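Local structure of receptor-type adenylate cyclase gresag 4.3 (Trypanosoma brucei, 1FX4) at residues 145-148 and 153-156; 20-25 and 100-105. The protein converts ATP into cyclic AMP and diphosphate with magnesium as cofactor, this chain being the catalytic domain, probably cytoplasmic, of a receptor-type membrane cyclase. All blocks are in the same frame, centred on the assembly; numbering follows the deposited sequence.

Contact 1. Residues 145-148 and 153-156; sequences IRYD and GYDY
Y147 and Y154 meet on the face of the two-stranded ribbon that also carries I145 and Y156. CD2 of Y147 lies over one face of the Y154 ring, off-centre toward its rim and 3.7 Å from Y154 CZ. The ring planes are inclined at 50°. CG of Y147 stands anti to its own N (chi1 175°), beside the carbonyl carbon, whereas that of Y154 is anti to the carbonyl carbon and beside the N; the first torsions thus direct the two rings differently, and they cross at an angle within a non-hydrogen-bonded pair. At the edge of the Y154 ring, near its plane, I145 places CG2 3.7 Å from Y154 CD2, and the same I145 CG2 reaches Y156 CE2 at 3.9 Å. Beta-branched isoleucine suits an extended strand, and its CG2 methyl touches both aromatic neighbours.

Strands 144-147 and 154-157 form an antiparallel beta hairpin, with R146 and D155 as its hydrogen-bonded pair. R146 N donates to D155 O in an almost straight bond (178° at the hydrogen), and D155 N returns one of 2.7 Å to R146 O. Nearer the turn, D148 N binds G153 O, and a water donates to both R146 O and G153 O, so each carbonyl has two donors.

On the opposite face the polar ends diverge: R146 makes a cation-pi contact with Y157, while D155 OD1 forms a salt bridge with K58. D155 OD2 accepts from Y156 N at 2.7 Å on its anti side, a second anchor that limits rotation of the carboxylate. Back on the tyrosine face, Y156 combines a largely apolar ring, resting on V57, M65 and A67, with a hydroxyl bonded to P6 O.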
loop_
_atom_site.group_PDB
_atom_site.type_symbol
_atom_site.label_atom_id
_atom_site.label_comp_id
_atom_site.label_asym_id
_atom_site.label_seq_id
_atom_site.Cartn_x
_atom_site.Cartn_y
_atom_site.Cartn_z
ATOM N N ILE A 145 15.360 -13.008 -3.024
ATOM C CA ILE A 145 15.024 -12.266 -4.226
ATOM C C ILE A 145 14.006 -13.021 -5.077
ATOM O O ILE A 145 14.185 -14.207 -5.359
ATOM C CB ILE A 145 16.302 -12.002 -5.049
ATOM C CG1 ILE A 145 17.350 -11.319 -4.160
ATOM C CG2 ILE A 145 15.984 -11.158 -6.283
ATOM C CD1 ILE A 145 18.689 -11.119 -4.834
ATOM N N ARG A 146 12.938 -12.332 -5.471
ATOM C CA ARG A 146 11.909 -12.940 -6.299
ATOM C C ARG A 146 11.748 -12.212 -7.615
ATOM O O ARG A 146 11.696 -10.982 -7.661
ATOM C CB ARG A 146 10.568 -12.968 -5.584
ATOM C CG ARG A 146 10.531 -13.925 -4.427
ATOM C CD ARG A 146 9.125 -14.086 -3.905
ATOM N NE ARG A 146 9.159 -14.653 -2.564
ATOM C CZ ARG A 146 8.190 -14.507 -1.668
ATOM N NH1 ARG A 146 7.099 -13.814 -1.977
ATOM N NH2 ARG A 146 8.339 -15.015 -0.450
ATOM N N TYR A 147 11.700 -12.992 -8.686
ATOM C CA TYR A 147 11.535 -12.451 -10.019
ATOM C C TYR A 147 10.107 -12.678 -10.464
ATOM O O TYR A 147 9.497 -13.705 -10.143
ATOM C CB TYR A 147 12.498 -13.125 -10.997
ATOM C CG TYR A 147 12.311 -12.705 -12.439
ATOM C CD1 TYR A 147 11.871 -13.618 -13.399
ATOM C CD2 TYR A 147 12.579 -11.395 -12.849
ATOM C CE1 TYR A 147 11.702 -13.240 -14.735
ATOM C CE2 TYR A 147 12.413 -11.007 -14.175
ATOM C CZ TYR A 147 11.978 -11.934 -15.113
ATOM O OH TYR A 147 11.834 -11.557 -16.426
ATOM N N ASP A 148 9.554 -11.681 -11.142
ATOM C CA ASP A 148 8.202 -11.789 -11.658
ATOM C C ASP A 148 8.338 -11.886 -13.168
ATOM O O ASP A 148 8.956 -11.034 -13.803
ATOM C CB ASP A 148 7.360 -10.577 -11.270
ATOM C CG ASP A 148 5.879 -10.805 -11.495
ATOM O OD1 ASP A 148 5.471 -11.966 -11.721
ATOM O OD2 ASP A 148 5.115 -9.821 -11.439
ATOM N N GLY A 153 9.741 -7.739 -13.194
ATOM C CA GLY A 153 10.283 -7.068 -12.024
ATOM C C GLY A 153 10.878 -7.961 -10.946
ATOM O O GLY A 153 10.697 -9.179 -10.939
ATOM N N TYR A 154 11.631 -7.345 -10.045
ATOM C CA TYR A 154 12.252 -8.064 -8.940
ATOM C C TYR A 154 11.691 -7.547 -7.633
ATOM O O TYR A 154 11.400 -6.361 -7.513
ATOM C CB TYR A 154 13.769 -7.858 -8.936
ATOM C CG TYR A 154 14.515 -8.665 -9.972
ATOM C CD1 TYR A 154 14.647 -8.204 -11.277
ATOM C CD2 TYR A 154 15.088 -9.891 -9.638
ATOM C CE1 TYR A 154 15.337 -8.948 -12.235
ATOM C CE2 TYR A 154 15.777 -10.644 -10.581
ATOM C CZ TYR A 154 15.897 -10.169 -11.875
ATOM O OH TYR A 154 16.572 -10.917 -12.799
ATOM N N ASP A 155 11.497 -8.447 -6.677
ATOM C CA ASP A 155 11.010 -8.069 -5.359
ATOM C C ASP A 155 11.934 -8.709 -4.327
ATOM O O ASP A 155 12.702 -9.632 -4.636
ATOM C CB ASP A 155 9.566 -8.495 -5.128
ATOM C CG ASP A 155 8.854 -7.626 -4.080
ATOM O OD1 ASP A 155 7.607 -7.626 -4.079
ATOM O OD2 ASP A 155 9.518 -6.939 -3.259
ATOM N N TYR A 156 11.874 -8.193 -3.110
ATOM C CA TYR A 156 12.733 -8.646 -2.035
ATOM C C TYR A 156 11.922 -8.921 -0.782
ATOM O O TYR A 156 11.245 -8.043 -0.259
ATOM C CB TYR A 156 13.804 -7.578 -1.786
ATOM C CG TYR A 156 14.518 -7.212 -3.069
ATOM C CD1 TYR A 156 13.982 -6.269 -3.941
ATOM C CD2 TYR A 156 15.667 -7.887 -3.461
ATOM C CE1 TYR A 156 14.557 -6.022 -5.189
ATOM C CE2 TYR A 156 16.254 -7.647 -4.702
ATOM C CZ TYR A 156 15.690 -6.712 -5.561
ATOM O OH TYR A 156 16.223 -6.507 -6.813
HETATM O O HOH W 1 9.320 -9.698 -8.550
#

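Contact 2. Residues 20-25 and 100-105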
loop_
_atom_site.group_PDB
_atom_site.type_symbol
_atom_site.label_atom_id
_atom_site.label_comp_id
_atom_site.label_asym_id
_atom_site.label_seq_id
_atom_site.Cartn_x
_atom_site.Cartn_y
_atom_site.Cartn_z
ATOM N N ILE A 20 5.576 9.444 3.241
ATOM C CA ILE A 20 5.323 10.842 3.520
ATOM C C ILE A 20 4.708 10.922 4.908
ATOM O O ILE A 20 3.679 10.285 5.182
ATOM C CB ILE A 20 4.364 11.461 2.504
ATOM C CG1 ILE A 20 5.001 11.452 1.108
ATOM C CG2 ILE A 20 4.043 12.902 2.902
ATOM C CD1 ILE A 20 4.098 12.065 0.060
ATOM N N GLU A 21 5.347 11.682 5.783
ATOM C CA GLU A 21 4.826 11.811 7.124
ATOM C C GLU A 21 3.489 12.533 7.103
ATOM O O GLU A 21 3.311 13.521 6.385
ATOM C CB GLU A 21 5.794 12.566 8.027
ATOM C CG GLU A 21 5.315 12.566 9.466
ATOM C CD GLU A 21 6.236 13.296 10.397
ATOM O OE1 GLU A 21 6.883 12.620 11.221
ATOM O OE2 GLU A 21 6.310 14.540 10.313
ATOM N N SER A 22 2.531 11.984 7.846
ATOM C CA SER A 22 1.197 12.581 7.962
ATOM C C SER A 22 0.489 12.804 6.645
ATOM O O SER A 22 -0.316 13.728 6.539
ATOM C CB SER A 22 1.291 13.935 8.665
ATOM O OG SER A 22 1.653 13.762 10.004
ATOM N N SER A 23 0.742 11.964 5.646
ATOM C CA SER A 23 0.084 12.189 4.365
ATOM C C SER A 23 -1.436 12.076 4.457
ATOM O O SER A 23 -2.156 12.810 3.797
ATOM C CB SER A 23 0.629 11.272 3.273
ATOM O OG SER A 23 0.372 9.913 3.540
ATOM N N THR A 24 -1.918 11.165 5.288
ATOM C CA THR A 24 -3.362 11.002 5.436
ATOM C C THR A 24 -3.999 12.310 5.918
ATOM O O THR A 24 -4.936 12.816 5.304
ATOM C CB THR A 24 -3.669 9.840 6.385
ATOM O OG1 THR A 24 -3.166 8.636 5.803
ATOM C CG2 THR A 24 -5.154 9.687 6.579
ATOM N N ALA A 25 -3.432 12.894 6.966
ATOM C CA ALA A 25 -3.930 14.156 7.516
ATOM C C ALA A 25 -3.767 15.311 6.521
ATOM O O ALA A 25 -4.581 16.230 6.487
ATOM C CB ALA A 25 -3.227 14.474 8.823
ATOM N N ARG A 100 3.221 22.018 11.326
ATOM C CA ARG A 100 3.396 22.694 12.604
ATOM C C ARG A 100 2.160 22.492 13.495
ATOM O O ARG A 100 2.296 22.185 14.675
ATOM C CB ARG A 100 3.747 24.166 12.400
ATOM C CG ARG A 100 5.183 24.344 11.879
ATOM C CD ARG A 100 5.629 25.790 11.910
ATOM N NE ARG A 100 4.715 26.659 11.181
ATOM C CZ ARG A 100 4.837 26.964 9.893
ATOM N NH1 ARG A 100 5.843 26.472 9.175
ATOM N NH2 ARG A 100 3.955 27.766 9.322
ATOM N N GLU A 101 0.969 22.549 12.895
ATOM C CA GLU A 101 -0.280 22.324 13.634
ATOM C C GLU A 101 -0.307 20.910 14.228
ATOM O O GLU A 101 -0.697 20.724 15.377
ATOM C CB GLU A 101 -1.491 22.460 12.713
ATOM C CG GLU A 101 -1.870 23.858 12.304
ATOM C CD GLU A 101 -3.048 23.848 11.342
ATOM O OE1 GLU A 101 -3.022 24.617 10.349
ATOM O OE2 GLU A 101 -3.985 23.043 11.566
ATOM N N PHE A 102 0.080 19.915 13.433
ATOM C CA PHE A 102 0.085 18.524 13.897
ATOM C C PHE A 102 0.964 18.359 15.133
ATOM O O PHE A 102 0.608 17.633 16.062
ATOM C CB PHE A 102 0.554 17.560 12.790
ATOM C CG PHE A 102 -0.293 17.594 11.539
ATOM C CD1 PHE A 102 0.245 17.188 10.318
ATOM C CD2 PHE A 102 -1.609 18.046 11.568
ATOM C CE1 PHE A 102 -0.508 17.235 9.150
ATOM C CE2 PHE A 102 -2.375 18.099 10.402
ATOM C CZ PHE A 102 -1.827 17.694 9.192
ATOM N N GLU A 103 2.118 19.027 15.142
ATOM C CA GLU A 103 3.025 18.949 16.283
ATOM C C GLU A 103 2.365 19.567 17.503
ATOM O O GLU A 103 2.432 19.022 18.605
ATOM C CB GLU A 103 4.323 19.692 15.989
ATOM C CG GLU A 103 5.181 19.022 14.943
ATOM C CD GLU A 103 6.475 19.767 14.683
ATOM O OE1 GLU A 103 7.119 19.474 13.660
ATOM O OE2 GLU A 103 6.858 20.629 15.500
ATOM N N GLU A 104 1.737 20.717 17.295
ATOM C CA GLU A 104 1.059 21.417 18.376
ATOM C C GLU A 104 -0.098 20.593 18.933
ATOM O O GLU A 104 -0.244 20.478 20.150
ATOM C CB GLU A 104 0.613 22.799 17.905
ATOM C CG GLU A 104 1.794 23.759 17.781
ATOM C CD GLU A 104 1.469 25.052 17.060
ATOM O OE1 GLU A 104 0.273 25.378 16.891
ATOM O OE2 GLU A 104 2.427 25.749 16.656
ATOM N N GLN A 105 -0.863 19.959 18.047
ATOM C CA GLN A 105 -1.986 19.112 18.452
ATOM C C GLN A 105 -1.475 17.919 19.254
ATOM O O GLN A 105 -2.082 17.512 20.244
ATOM C CB GLN A 105 -2.743 18.600 17.221
ATOM C CG GLN A 105 -3.518 19.666 16.454
ATOM C CD GLN A 105 -3.917 19.211 15.052
ATOM O OE1 GLN A 105 -3.736 18.043 14.685
ATOM N NE2 GLN A 105 -4.448 20.136 14.261
#
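F102 reaches from helix 94-109 to the turn before helix 23-29 and the first turn of that helix, where S22 and A25 receive its ring. Its CB points toward them, and CG lies anti to the carbonyl carbon (chi1 -59°), which carries the ring outward from its own helix. F102 CD1 comes first to S22, 3.7 Å from S22 OG and close to S22 CB as well. One atom further, F102 CE1 touches both partners, lying 3.8 Å from S22 CB and scarcely farther from the A25 methyl. At the tip, F102 CZ meets A25 CB at 3.5 Å, with CE2 a little more distant from the same methyl.

Both partners approach the ring obliquely. Phenylalanine suits the place because it is long enough to bridge the two segments, whose nearest CA atoms, S22 CA and F102 CA, are 8.5 Å apart; small residues opposite let the ring come close. S22 occupies the N-cap position of helix 23-29, though its side chain makes no capping bond, and is the third residue of a type II turn from I20 to S23; its positive phi (56°) fits that turn position.

Y99, nearly one turn back on helix 94-109, also touches S22 and donates its hydroxyl to E21 O, while E103 is held by R133 in a salt bridge. Helix 94-109 thus packs against the link after strand 13-20, which carries the magnesium ligand D19, and against the start of helix 23-29.

In the fold
Contact 2 closes before contact 1 opens along the chain, and the two lie on opposite sides of the domain's centre, their own centres 34 Å apart and their nearest atoms about 18 Å apart. Neither is formed within the seven-stranded sheet of the class III cyclase catalytic domain, but that sheet relates them. Strand 13-20 runs into the turn of contact 2, and strand 134-141, its antiparallel neighbour, precedes the hairpin of contact 1. Contact 2 is the one near the metal, with the side chain of S22 about 9 Å from the bound magnesium, whereas the hairpin is a peripheral element packed on strands 55-60 and 63-68, away from the metal site.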